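Local structure of arginine 3rd transport system periplasmic binding protein (Legionella pneumophila subsp. pneumophila str. Philadelphia 1, 3KZG) at residues I7-F12 with V67-I72; P15-S20 with G28-L33. The protein probably captures arginine in the periplasm and hands it to a membrane transport system, as a solute-binding protein of family 3. All coordinates share one frame; numbering follows the deposited sequence.

Contact 1. Residues I7-F12 with V67-I72; sequences IGTSKF and VIASMI
The flat groups that bring G8 and I68 together are peptide units rather than rings. At the carbonyl end of the G8 peptide, the N-H of I68 approaches nearly along the C=O axis (174°), with I68 N 3.1 Å from G8 O. V67 gathers round the same oxygen: its CA-H points there from 3.3 Å, and its branch carbon CG1 rests 3.7 Å from G8 O. One residue further on, the hydroxyl of T9 comes to the I68 carbonyl within the carbonyl plane, its OG1 3.0 Å from I68 O at a C=O...donor angle of 160°. That reach depends on OG1 standing anti to the T9 backbone N (chi1 -174°). The backbone bond of parallel pairing at G8 and V67 is thus followed by one from a side chain.

Apolar contacts flank this polar ladder. The branch methyls CG2 of I7 and I68 touch at 3.5 Å where the side chains cross, while their longer arms lead away, and M34 of helix 29-40 packs on both residues. V67 instead meets L55 and L59 of helix 55-60. A69 directs its methyl at the first segment, with CB 3.7 Å from S10 N and 4.2 Å from S10 OG, the hydroxyl whose strong partner is E17.

Beyond A69 the chain passes to S70, whose hydroxyl lies within weak hydrogen-bonding reach of D158, a residue of the five-stranded sheet, without the geometry settling its partner; in relatives, loops at such strand ends line the solute cleft. The chemistry implies a buried seam in which G8 O and I68 O each receive a donor from the opposite segment, one a backbone N-H and the other a hydroxyl.

Contact 2. Residues P15-S20 with G28-L33; sequences PFEVWS and GFDIDL
F16, D30 and E17 carry this contact, a worked case of a helix start held by the chain that precedes it. The F16 carbonyl lies over the first turn of the helix and accepts the N-H of D30 on a lone pair (D30 N to F16 O, 2.9 Å), while P15 O takes the N-H of F29 at 2.8 Å. The CA of G28, the N-cap, lies 3.3 Å from P15 O, where any side chain would collide with F16 O and E17 CA. D30 turns its carboxylate back toward F16: OD2 is 3.3 Å from F16 CB, and ring and carboxylate planes differ by 35°.

E17 bends at chi2 (-96°), which brings OE1 to 2.6 Å from D30 OD2 with the two carboxylates nearly coplanar, while E17 OE2 is hydrogen-bonded to S10 OG. So close an approach suggests that one acid is protonated; the helix start and the N-H of S70, which D30 OD2 accepts, would also ease the charge. Nearer the backbone, E17 CB touches I31 CD1 at 3.8 Å.

Around this core, F16 stacks edge-to-face with Y193, and F29 with Y228 and F229, at the end of the modelled chain. I31 leans on F47, so helix 29-40 starts between strand 44-50 and helix 220-228.

How the contacts relate
Both contacts are buried and reach the same sheet, in which strands 4-13 and 17-18 are antiparallel neighbours; their centres are about 9 Å apart. Contact 1 is the deeper, joining strand 4-13 to residues 67-72 by parallel pairing and methyl packing. Contact 2 lies nearer the surface and fixes a helix start with carbonyls and acids. Two probable hydrogen bonds join them: S10 OG to E17 OE2 at 2.5 Å, and K11 O to W19 N at 2.8 Å. S70 and D30 add a link between the second segments. E17 also packs on T9 and A69, so the acidic pair of contact 2 borders directly on the hydroxyls and methyls of contact 1.

Contact 1. Residues I7-F12 with V67-I72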
# COMPACT_ATOMS: atom_id res chain seq x y z
N ILE A 7 7.23 4.81 -33.74
CA ILE A 7 7.91 3.74 -33.03
C ILE A 7 7.87 2.41 -33.77
O ILE A 7 6.82 1.95 -34.20
CB ILE A 7 7.29 3.51 -31.63
CG1 ILE A 7 7.30 4.81 -30.82
CG2 ILE A 7 8.09 2.44 -30.88
CD1 ILE A 7 6.21 5.77 -31.22
N GLY A 8 9.04 1.79 -33.91
CA GLY A 8 9.11 0.51 -34.57
C GLY A 8 8.98 -0.58 -33.52
O GLY A 8 9.54 -0.46 -32.43
N THR A 9 8.22 -1.63 -33.84
CA THR A 9 8.02 -2.76 -32.93
C THR A 9 7.96 -4.01 -33.80
O THR A 9 7.68 -3.91 -35.00
CB THR A 9 6.71 -2.61 -32.14
OG1 THR A 9 6.61 -3.67 -31.17
CG2 THR A 9 5.50 -2.67 -33.07
N SER A 10 8.21 -5.18 -33.23
CA SER A 10 8.18 -6.40 -34.03
C SER A 10 6.77 -6.76 -34.44
O SER A 10 5.80 -6.18 -33.96
CB SER A 10 8.82 -7.57 -33.27
OG SER A 10 8.02 -7.95 -32.17
N LYS A 11 6.65 -7.74 -35.34
CA LYS A 11 5.36 -8.17 -35.84
C LYS A 11 4.64 -9.24 -35.02
O LYS A 11 3.41 -9.28 -35.02
CB LYS A 11 5.50 -8.67 -37.29
CG LYS A 11 5.57 -7.55 -38.31
CD LYS A 11 5.78 -8.09 -39.72
CE LYS A 11 5.61 -6.98 -40.76
NZ LYS A 11 5.99 -7.44 -42.12
N PHE A 12 5.38 -10.09 -34.33
CA PHE A 12 4.71 -11.13 -33.57
C PHE A 12 5.55 -11.70 -32.43
O PHE A 12 6.54 -12.41 -32.65
CB PHE A 12 4.28 -12.26 -34.52
CG PHE A 12 3.36 -13.27 -33.89
CD1 PHE A 12 2.08 -12.90 -33.48
CD2 PHE A 12 3.77 -14.58 -33.70
CE1 PHE A 12 1.22 -13.83 -32.89
CE2 PHE A 12 2.93 -15.52 -33.11
CZ PHE A 12 1.65 -15.14 -32.70
N VAL A 67 12.46 2.39 -30.81
CA VAL A 67 12.12 0.98 -30.97
C VAL A 67 11.82 0.37 -29.60
O VAL A 67 12.54 0.61 -28.63
CB VAL A 67 13.27 0.18 -31.62
CG1 VAL A 67 13.03 -1.31 -31.43
CG2 VAL A 67 13.35 0.51 -33.10
N ILE A 68 10.74 -0.40 -29.55
CA ILE A 68 10.33 -1.10 -28.34
C ILE A 68 9.77 -2.44 -28.79
O ILE A 68 8.73 -2.52 -29.43
CB ILE A 68 9.25 -0.31 -27.54
CG1 ILE A 68 8.91 -1.07 -26.26
CG2 ILE A 68 8.01 -0.06 -28.40
CD1 ILE A 68 8.01 -0.31 -25.31
N ALA A 69 10.51 -3.50 -28.48
CA ALA A 69 10.13 -4.85 -28.85
C ALA A 69 10.94 -5.78 -27.97
O ALA A 69 11.90 -6.39 -28.42
CB ALA A 69 10.45 -5.09 -30.31
N SER A 70 10.54 -5.86 -26.70
CA SER A 70 11.24 -6.69 -25.72
C SER A 70 12.73 -6.68 -26.04
O SER A 70 13.38 -7.72 -26.12
CB SER A 70 10.69 -8.13 -25.74
OG SER A 70 10.90 -8.79 -26.98
N MSE A 71 13.28 -5.48 -26.22
CA MSE A 71 14.69 -5.32 -26.54
C MSE A 71 15.60 -5.38 -25.32
O MSE A 71 15.59 -4.47 -24.49
CB MSE A 71 14.93 -3.99 -27.25
CG MSE A 71 16.29 -3.93 -27.91
SE MSE A 71 16.44 -5.33 -29.25
CE MSE A 71 15.14 -4.60 -30.49
N ILE A 72 16.40 -6.43 -25.23
CA ILE A 72 17.29 -6.60 -24.09
C ILE A 72 18.57 -5.77 -24.17
O ILE A 72 19.32 -5.83 -25.15
CB ILE A 72 17.70 -8.07 -23.92
CG1 ILE A 72 16.44 -8.94 -23.79
CG2 ILE A 72 18.58 -8.23 -22.68
CD1 ILE A 72 16.72 -10.42 -23.76

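Contact 2. Residues P15-S20 with G28-L33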
# COMPACT_ATOMS: atom_id res chain seq x y z
N PRO A 15 3.33 -11.79 -25.23
CA PRO A 15 2.35 -10.73 -25.01
C PRO A 15 2.89 -9.30 -25.17
O PRO A 15 2.22 -8.36 -24.76
CB PRO A 15 1.91 -10.99 -23.58
CG PRO A 15 3.20 -11.35 -22.94
CD PRO A 15 3.84 -12.31 -23.94
N PHE A 16 4.08 -9.15 -25.74
CA PHE A 16 4.68 -7.83 -25.93
C PHE A 16 4.02 -7.03 -27.06
O PHE A 16 3.66 -5.87 -26.88
CB PHE A 16 6.19 -7.97 -26.16
CG PHE A 16 6.91 -8.57 -24.99
CD1 PHE A 16 7.23 -7.78 -23.89
CD2 PHE A 16 7.22 -9.93 -24.95
CE1 PHE A 16 7.85 -8.34 -22.76
CE2 PHE A 16 7.83 -10.50 -23.83
CZ PHE A 16 8.15 -9.69 -22.73
N GLU A 17 3.88 -7.65 -28.22
CA GLU A 17 3.20 -7.01 -29.34
C GLU A 17 2.84 -8.03 -30.41
O GLU A 17 3.52 -9.04 -30.58
CB GLU A 17 4.03 -5.89 -29.97
CG GLU A 17 5.32 -6.32 -30.62
CD GLU A 17 6.50 -6.17 -29.69
OE1 GLU A 17 6.33 -5.51 -28.65
OE2 GLU A 17 7.59 -6.69 -30.01
N VAL A 18 1.77 -7.73 -31.12
CA VAL A 18 1.29 -8.57 -32.21
C VAL A 18 0.69 -7.64 -33.26
O VAL A 18 -0.16 -6.80 -32.96
CB VAL A 18 0.20 -9.52 -31.72
CG1 VAL A 18 0.77 -10.59 -30.81
CG2 VAL A 18 -0.81 -8.73 -30.99
N TRP A 19 1.15 -7.81 -34.49
CA TRP A 19 0.68 -7.01 -35.62
C TRP A 19 -0.36 -7.83 -36.39
O TRP A 19 -0.10 -8.97 -36.76
CB TRP A 19 1.87 -6.69 -36.51
CG TRP A 19 1.53 -6.01 -37.79
CD1 TRP A 19 1.09 -4.73 -37.94
CD2 TRP A 19 1.64 -6.56 -39.10
NE1 TRP A 19 0.92 -4.45 -39.28
CE2 TRP A 19 1.26 -5.56 -40.01
CE3 TRP A 19 2.04 -7.81 -39.60
CZ2 TRP A 19 1.25 -5.76 -41.40
CZ3 TRP A 19 2.03 -8.02 -40.98
CH2 TRP A 19 1.64 -6.99 -41.86
N SER A 20 -1.54 -7.24 -36.61
CA SER A 20 -2.63 -7.90 -37.33
C SER A 20 -2.98 -7.18 -38.64
O SER A 20 -4.14 -7.19 -39.07
CB SER A 20 -3.89 -7.96 -36.45
OG SER A 20 -3.63 -8.61 -35.22
N GLY A 28 -0.62 -5.41 -27.03
CA GLY A 28 0.40 -6.09 -26.26
C GLY A 28 0.96 -5.14 -25.22
O GLY A 28 0.68 -3.94 -25.26
N PHE A 29 1.76 -5.66 -24.30
CA PHE A 29 2.34 -4.82 -23.26
C PHE A 29 3.20 -3.67 -23.79
O PHE A 29 3.06 -2.54 -23.32
CB PHE A 29 3.19 -5.66 -22.30
CG PHE A 29 3.77 -4.87 -21.17
CD1 PHE A 29 2.97 -4.45 -20.12
CD2 PHE A 29 5.12 -4.54 -21.16
CE1 PHE A 29 3.50 -3.69 -19.07
CE2 PHE A 29 5.67 -3.78 -20.12
CZ PHE A 29 4.86 -3.36 -19.08
N ASP A 30 4.09 -3.94 -24.75
CA ASP A 30 4.95 -2.89 -25.29
C ASP A 30 4.13 -1.78 -25.92
O ASP A 30 4.47 -0.60 -25.80
CB ASP A 30 5.92 -3.44 -26.35
CG ASP A 30 7.09 -4.17 -25.75
OD1 ASP A 30 7.42 -3.90 -24.58
OD2 ASP A 30 7.70 -5.01 -26.45
N ILE A 31 3.05 -2.16 -26.59
CA ILE A 31 2.20 -1.18 -27.25
C ILE A 31 1.60 -0.23 -26.22
O ILE A 31 1.70 0.99 -26.37
CB ILE A 31 1.05 -1.85 -28.04
CG1 ILE A 31 1.62 -2.89 -29.01
CG2 ILE A 31 0.24 -0.80 -28.77
CD1 ILE A 31 2.71 -2.38 -29.93
N ASP A 32 0.97 -0.80 -25.19
CA ASP A 32 0.34 -0.00 -24.15
C ASP A 32 1.34 0.87 -23.39
O ASP A 32 1.04 2.02 -23.04
CB ASP A 32 -0.40 -0.90 -23.14
CG ASP A 32 -1.58 -1.66 -23.76
OD1 ASP A 32 -2.11 -1.22 -24.81
OD2 ASP A 32 -1.98 -2.70 -23.19
N LEU A 33 2.53 0.34 -23.13
CA LEU A 33 3.54 1.12 -22.41
C LEU A 33 3.96 2.33 -23.22
O LEU A 33 3.86 3.47 -22.75
CB LEU A 33 4.76 0.26 -22.10
CG LEU A 33 5.86 1.02 -21.35
CD1 LEU A 33 5.30 1.56 -20.04
CD2 LEU A 33 7.04 0.11 -21.10